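Local structure of phosphoglycerate oxidoreductase (Rhizobium etli, 4HY3) at residues A[38-41]-A[42-46]; A[51-55]-A[56-60]. The protein probably acts as an NAD(P)-dependent D-2-hydroxyacid dehydrogenase, reducing substrates such as hydroxypyruvate or glyoxylate. One frame throughout, in Å; residues are numbered along the deposited sequence.

Contact 1 of 2, residues A[38-41]-A[42-46]; sequences RSLD and LIFSD
The Phe44 side chain runs alongside that of Leu40, the first residue of the short helix 40-43, one turn earlier. Starting at the root of the ring, Phe44 CB lies 3.4 Å from Leu40 O. The same carbonyl oxygen then meets the ring at its edge, in its plane, 3.5 Å from Phe44 CD2. One atom further along, Phe44 CE2 packs on Leu40 CD2 at 3.6 Å, and CZ, the tip, goes on to Leu52 of helix 46-55. Both side chains have CG anti to the carbonyl carbon (chi1 -60° for Leu40, -79° for Phe44), and this lets them run side by side in the same direction. Leu40 O also receives a weak bond from Phe44 N, and a water donates to both Leu40 O and Phe44 O, bridging the first turn to the residue after the helix.

At the other end Ser39 is the N-cap. Its OG, turned back over the backbone between N and the carbonyl carbon, accepts from Leu42 N at 3.2 Å with an N-H...O angle of 159°, while Ser39 O takes Ile43 N at 3.0 Å. One serine thus anchors two successive amides of the first turn.

Leu40 rests on Ile58 and Glu60 of strand 57-60, and Phe44 also on Arg49 of helix 46-55; Leu42 and Ile43 turn instead to helix 320-338, where they touch Phe323 and Met326 respectively.

Contact 2 of 2, residues A[51-55]-A[56-60]; sequences ALHSK and YEIVE
The turn that takes helix 46-55 into strand 57-60 is built on Tyr56, which folds back against Lys55 and the last turn of the helix. Tyr56 N donates to Leu52 O at 3.0 Å, tilted 26° from the carbonyl plane, and closes the helix as the chain leaves helical geometry. With CG anti to the carbonyl carbon (chi1 -53°), the ring swings beside the backbone N, where Lys55 can lie along it. Above the ring, the extended Lys55 chain runs alongside: its CG makes a CH-pi contact 3.9 Å from the centroid of the Tyr56 ring, 20° off the normal. Leu52 instead crosses the tyrosine at about a right angle, CD1 to Tyr56 CD2 at 3.9 Å. Beyond the ring, Tyr56 OH is hydrogen-bonded to Asp338. Were Tyr56 an alanine, Asp338 would probably lose its phenolic partner, and the aliphatic part of Lys55 the ring face it lies on.

Ile58 points back toward the helix. Its CD1 reaches Leu52 CD1 at 3.6 Å and also approaches the His53 ring obliquely, 3.5 Å from His53 ND1, while Ile58 CB lies 3.6 Å from His53 CE1. His53 NE2 is held by Arg49.

Strand 57-60 pairs in parallel with neighbouring strand 30-34, to which the helices join it, so this passage is the closing half of a beta-alpha-beta crossover, as in Rossmann-like alpha/beta sheets.

How the contacts relate
Contact 1 comes first along the chain and contact 2 follows it, with their centres about 13 Å apart. Together they span the connection from strand 30-34, through helices 40-43 and 46-55, to strand 57-60, an outermost strand of the six-stranded sheet within this chain. They also touch: Phe44 CZ packs on Leu52 CD2 at 3.8 Å, and Leu40 CD1 on Ile58 CG2 at 4.0 Å. Helix 320-338, from far later in the sequence, meets both, so the crossover is joined to the C-terminal part of the chain. The other sheet has seven parallel strands, and a GxGxxG pattern running from the turn after strand 178-182 into helix 186-195 is consistent with NAD binding there.

Contact 1 of 2, residues A[38-41]-A[42-46]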
ATOM      1  N   ARG A  38      20.048  -0.740 -31.424  1.00 24.19           N
ATOM      2  CA  ARG A  38      20.386  -0.210 -30.117  1.00 25.84           C
ATOM      3  C   ARG A  38      21.902  -0.215 -30.050  1.00 24.02           C
ATOM      4  O   ARG A  38      22.535  -0.689 -31.009  1.00 25.47           O
ATOM      5  CB  ARG A  38      19.810  -1.107 -29.049  1.00 29.89           C
ATOM      6  CG  ARG A  38      18.294  -1.179 -29.093  1.00 35.74           C
ATOM      7  CD  ARG A  38      17.664  -0.125 -28.203  1.00 39.78           C
ATOM      8  NE  ARG A  38      16.533   0.524 -28.871  1.00 48.71           N
ATOM      9  CZ  ARG A  38      15.296   0.029 -28.971  1.00 47.19           C
ATOM     10  NH1 ARG A  38      14.975  -1.156 -28.459  1.00 48.29           N
ATOM     11  NH2 ARG A  38      14.375   0.740 -29.593  1.00 44.70           N
ATOM     12  N   SER A  39      22.490   0.309 -28.971  1.00 19.54           N
ATOM     13  CA  SER A  39      23.938   0.211 -28.793  1.00 17.39           C
ATOM     14  C   SER A  39      24.343   0.163 -27.329  1.00 17.05           C
ATOM     15  O   SER A  39      23.682   0.742 -26.473  1.00 16.49           O
ATOM     16  CB  SER A  39      24.629   1.412 -29.421  1.00 16.40           C
ATOM     17  OG  SER A  39      24.473   2.560 -28.581  1.00 15.38           O
ATOM     18  N   LEU A  40      25.486  -0.460 -27.057  1.00 16.32           N
ATOM     19  CA  LEU A  40      26.091  -0.382 -25.728  1.00 16.00           C
ATOM     20  C   LEU A  40      26.094   1.013 -25.095  1.00 16.71           C
ATOM     21  O   LEU A  40      25.678   1.182 -23.935  1.00 16.21           O
ATOM     22  CB  LEU A  40      27.498  -0.967 -25.752  1.00 14.81           C
ATOM     23  CG  LEU A  40      27.485  -2.424 -26.176  1.00 14.53           C
ATOM     24  CD1 LEU A  40      28.891  -2.999 -26.147  1.00 14.35           C
ATOM     25  CD2 LEU A  40      26.530  -3.221 -25.300  1.00 14.37           C
ATOM     26  N   ASP A  41      26.557   2.014 -25.854  1.00 18.94           N
ATOM     27  CA  ASP A  41      26.605   3.401 -25.356  1.00 19.68           C
ATOM     28  C   ASP A  41      25.261   3.875 -24.826  1.00 19.73           C
ATOM     29  O   ASP A  41      25.228   4.477 -23.771  1.00 19.63           O
ATOM     30  CB  ASP A  41      27.154   4.339 -26.406  1.00 21.30           C
ATOM     31  CG  ASP A  41      28.655   4.241 -26.522  1.00 24.46           C
ATOM     32  OD1 ASP A  41      29.345   4.609 -25.562  1.00 27.37           O
ATOM     33  OD2 ASP A  41      29.174   3.783 -27.552  1.00 27.63           O
ATOM     34  N   LEU A  42      24.175   3.542 -25.539  1.00 20.64           N
ATOM     35  CA  LEU A  42      22.793   3.891 -25.181  1.00 22.31           C
ATOM     36  C   LEU A  42      22.171   3.113 -24.026  1.00 23.28           C
ATOM     37  O   LEU A  42      21.386   3.688 -23.236  1.00 25.76           O
ATOM     38  CB  LEU A  42      21.842   3.768 -26.401  1.00 24.42           C
ATOM     39  CG  LEU A  42      20.331   4.097 -26.226  1.00 23.27           C
ATOM     40  CD1 LEU A  42      20.082   5.544 -25.800  1.00 24.59           C
ATOM     41  CD2 LEU A  42      19.518   3.770 -27.456  1.00 22.02           C
ATOM     42  N   ILE A  43      22.487   1.829 -23.938  1.00 21.80           N
ATOM     43  CA  ILE A  43      21.807   0.966 -22.986  1.00 22.20           C
ATOM     44  C   ILE A  43      22.575   0.695 -21.674  1.00 22.90           C
ATOM     45  O   ILE A  43      22.103  -0.015 -20.782  1.00 23.49           O
ATOM     46  CB  ILE A  43      21.283  -0.325 -23.658  1.00 22.40           C
ATOM     47  CG1 ILE A  43      22.440  -1.213 -24.196  1.00 23.14           C
ATOM     48  CG2 ILE A  43      20.334   0.052 -24.780  1.00 22.06           C
ATOM     49  CD1 ILE A  43      22.126  -2.705 -24.372  1.00 21.53           C
ATOM     50  N   PHE A  44      23.731   1.309 -21.509  1.00 22.90           N
ATOM     51  CA  PHE A  44      24.492   1.069 -20.288  1.00 20.91           C
ATOM     52  C   PHE A  44      24.900   2.369 -19.607  1.00 21.19           C
ATOM     53  O   PHE A  44      25.657   3.145 -20.191  1.00 24.20           O
ATOM     54  CB  PHE A  44      25.723   0.226 -20.638  1.00 19.46           C
ATOM     55  CG  PHE A  44      25.416  -1.231 -20.801  1.00 18.81           C
ATOM     56  CD1 PHE A  44      25.364  -2.090 -19.683  1.00 18.41           C
ATOM     57  CD2 PHE A  44      25.150  -1.756 -22.032  1.00 18.24           C
ATOM     58  CE1 PHE A  44      25.081  -3.441 -19.815  1.00 17.21           C
ATOM     59  CE2 PHE A  44      24.862  -3.120 -22.151  1.00 17.83           C
ATOM     60  CZ  PHE A  44      24.822  -3.956 -21.050  1.00 16.16           C
ATOM     61  N   SER A  45      24.421   2.640 -18.398  1.00 19.06           N
ATOM     62  CA  SER A  45      25.070   3.690 -17.630  1.00 18.89           C
ATOM     63  C   SER A  45      26.584   3.368 -17.510  1.00 19.30           C
ATOM     64  O   SER A  45      26.988   2.189 -17.603  1.00 18.57           O
ATOM     65  CB  SER A  45      24.497   3.744 -16.231  1.00 18.55           C
ATOM     66  OG  SER A  45      24.999   2.644 -15.457  1.00 19.38           O
ATOM     67  N   ASP A  46      27.391   4.402 -17.276  1.00 20.01           N
ATOM     68  CA  ASP A  46      28.793   4.261 -16.835  1.00 22.10           C
ATOM     69  C   ASP A  46      29.033   3.125 -15.828  1.00 22.72           C
ATOM     70  O   ASP A  46      29.740   2.136 -16.159  1.00 21.64           O
ATOM     71  CB  ASP A  46      29.329   5.567 -16.250  1.00 22.67           C
ATOM     72  CG  ASP A  46      29.447   6.681 -17.297  1.00 24.98           C
ATOM     73  OD1 ASP A  46      29.469   6.404 -18.512  1.00 24.70           O
ATOM     74  OD2 ASP A  46      29.517   7.872 -16.901  1.00 29.37           O
TER
HETATM   75  O   HOH W   1      27.906   2.766 -22.208  1.00 18.42           O

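Contact 2 of 2, residues A[51-55]-A[56-60]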
ATOM      1  N   ALA A  51      30.784  -2.190 -14.845  1.00 16.10           N
ATOM      2  CA  ALA A  51      30.505  -3.517 -14.281  1.00 16.29           C
ATOM      3  C   ALA A  51      30.584  -4.583 -15.389  1.00 17.32           C
ATOM      4  O   ALA A  51      31.232  -5.649 -15.229  1.00 19.04           O
ATOM      5  CB  ALA A  51      29.158  -3.534 -13.607  1.00 15.77           C
ATOM      6  N   LEU A  52      29.981  -4.274 -16.534  1.00 16.73           N
ATOM      7  CA  LEU A  52      29.887  -5.220 -17.623  1.00 16.33           C
ATOM      8  C   LEU A  52      31.256  -5.649 -18.160  1.00 17.60           C
ATOM      9  O   LEU A  52      31.453  -6.829 -18.447  1.00 17.74           O
ATOM     10  CB  LEU A  52      29.038  -4.609 -18.732  1.00 16.14           C
ATOM     11  CG  LEU A  52      28.995  -5.351 -20.071  1.00 16.12           C
ATOM     12  CD1 LEU A  52      28.127  -6.592 -19.923  1.00 15.68           C
ATOM     13  CD2 LEU A  52      28.534  -4.480 -21.236  1.00 15.42           C
ATOM     14  N   HIS A  53      32.206  -4.714 -18.336  1.00 17.62           N
ATOM     15  CA  HIS A  53      33.490  -5.102 -18.943  1.00 16.89           C
ATOM     16  C   HIS A  53      34.432  -5.590 -17.931  1.00 17.53           C
ATOM     17  O   HIS A  53      35.416  -6.242 -18.228  1.00 17.04           O
ATOM     18  CB  HIS A  53      34.118  -3.961 -19.672  1.00 16.29           C
ATOM     19  CG  HIS A  53      33.410  -3.598 -20.953  1.00 16.71           C
ATOM     20  ND1 HIS A  53      33.421  -4.385 -22.025  1.00 15.76           N
ATOM     21  CD2 HIS A  53      32.665  -2.461 -21.304  1.00 16.63           C
ATOM     22  CE1 HIS A  53      32.729  -3.791 -23.021  1.00 15.85           C
ATOM     23  NE2 HIS A  53      32.272  -2.620 -22.583  1.00 15.83           N
ATOM     24  N   SER A  54      34.141  -5.272 -16.688  1.00 19.20           N
ATOM     25  CA  SER A  54      34.992  -5.712 -15.652  1.00 20.23           C
ATOM     26  C   SER A  54      34.695  -7.149 -15.547  1.00 21.40           C
ATOM     27  O   SER A  54      35.562  -7.921 -15.242  1.00 24.00           O
ATOM     28  CB  SER A  54      34.647  -5.036 -14.352  1.00 21.05           C
ATOM     29  OG  SER A  54      35.472  -5.570 -13.335  1.00 23.25           O
ATOM     30  N   LYS A  55      33.464  -7.533 -15.848  1.00 22.97           N
ATOM     31  CA  LYS A  55      33.070  -8.909 -15.627  1.00 24.21           C
ATOM     32  C   LYS A  55      33.158  -9.843 -16.808  1.00 24.13           C
ATOM     33  O   LYS A  55      33.328 -11.014 -16.611  1.00 28.14           O
ATOM     34  CB  LYS A  55      31.670  -8.953 -15.042  1.00 27.48           C
ATOM     35  CG  LYS A  55      31.307 -10.306 -14.484  1.00 30.99           C
ATOM     36  CD  LYS A  55      30.120 -10.187 -13.552  1.00 33.89           C
ATOM     37  CE  LYS A  55      30.178 -11.303 -12.522  1.00 36.34           C
ATOM     38  NZ  LYS A  55      28.782 -11.610 -12.120  1.00 42.77           N
ATOM     39  N   TYR A  56      33.005  -9.341 -18.032  1.00 25.86           N
ATOM     40  CA  TYR A  56      32.938 -10.179 -19.252  1.00 25.21           C
ATOM     41  C   TYR A  56      33.904  -9.690 -20.328  1.00 24.60           C
ATOM     42  O   TYR A  56      34.289  -8.520 -20.308  1.00 24.47           O
ATOM     43  CB  TYR A  56      31.506 -10.166 -19.828  1.00 24.45           C
ATOM     44  CG  TYR A  56      30.447 -10.540 -18.816  1.00 25.20           C
ATOM     45  CD1 TYR A  56      30.110 -11.872 -18.577  1.00 26.57           C
ATOM     46  CD2 TYR A  56      29.789  -9.565 -18.077  1.00 24.75           C
ATOM     47  CE1 TYR A  56      29.135 -12.210 -17.632  1.00 26.37           C
ATOM     48  CE2 TYR A  56      28.825  -9.895 -17.145  1.00 24.75           C
ATOM     49  CZ  TYR A  56      28.505 -11.213 -16.925  1.00 25.11           C
ATOM     50  OH  TYR A  56      27.572 -11.511 -15.982  1.00 25.11           O
ATOM     51  N   GLU A  57      34.289 -10.566 -21.257  1.00 23.77           N
ATOM     52  CA  GLU A  57      34.855 -10.113 -22.513  1.00 25.63           C
ATOM     53  C   GLU A  57      33.711  -9.832 -23.459  1.00 25.71           C
ATOM     54  O   GLU A  57      33.014 -10.769 -23.927  1.00 23.91           O
ATOM     55  CB  GLU A  57      35.678 -11.186 -23.174  1.00 31.01           C
ATOM     56  CG  GLU A  57      36.515 -12.032 -22.247  1.00 39.64           C
ATOM     57  CD  GLU A  57      37.208 -13.168 -22.986  1.00 46.10           C
ATOM     58  OE1 GLU A  57      37.644 -14.119 -22.258  1.00 48.47           O
ATOM     59  OE2 GLU A  57      37.301 -13.091 -24.263  1.00 40.81           O
ATOM     60  N   ILE A  58      33.511  -8.552 -23.754  1.00 24.13           N
ATOM     61  CA  ILE A  58      32.446  -8.165 -24.663  1.00 23.42           C
ATOM     62  C   ILE A  58      32.978  -7.780 -26.020  1.00 23.46           C
ATOM     63  O   ILE A  58      33.461  -6.671 -26.180  1.00 25.27           O
ATOM     64  CB  ILE A  58      31.625  -7.021 -24.080  1.00 22.74           C
ATOM     65  CG1 ILE A  58      30.744  -7.574 -22.973  1.00 22.94           C
ATOM     66  CG2 ILE A  58      30.785  -6.325 -25.146  1.00 21.97           C
ATOM     67  CD1 ILE A  58      31.222  -7.084 -21.651  1.00 25.21           C
ATOM     68  N   VAL A  59      32.916  -8.699 -26.985  1.00 24.15           N
ATOM     69  CA  VAL A  59      33.371  -8.419 -28.359  1.00 24.84           C
ATOM     70  C   VAL A  59      32.240  -7.849 -29.202  1.00 25.47           C
ATOM     71  O   VAL A  59      31.213  -8.516 -29.444  1.00 24.51           O
ATOM     72  CB  VAL A  59      34.100  -9.624 -29.064  1.00 24.22           C
ATOM     73  CG1 VAL A  59      34.064 -10.889 -28.243  1.00 24.57           C
ATOM     74  CG2 VAL A  59      33.590  -9.886 -30.462  1.00 22.98           C
ATOM     75  N   GLU A  60      32.426  -6.596 -29.611  1.00 26.59           N
ATOM     76  CA  GLU A  60      31.527  -5.965 -30.594  1.00 26.34           C
ATOM     77  C   GLU A  60      31.673  -6.653 -31.941  1.00 24.40           C
ATOM     78  O   GLU A  60      32.760  -7.061 -32.328  1.00 26.78           O
ATOM     79  CB  GLU A  60      31.780  -4.472 -30.695  1.00 26.66           C
ATOM     80  CG  GLU A  60      30.827  -3.663 -29.823  1.00 30.49           C
ATOM     81  CD  GLU A  60      31.449  -2.373 -29.323  1.00 32.56           C
ATOM     82  OE1 GLU A  60      32.624  -2.415 -28.966  1.00 36.32           O
ATOM     83  OE2 GLU A  60      30.791  -1.315 -29.279  1.00 33.55           O
TER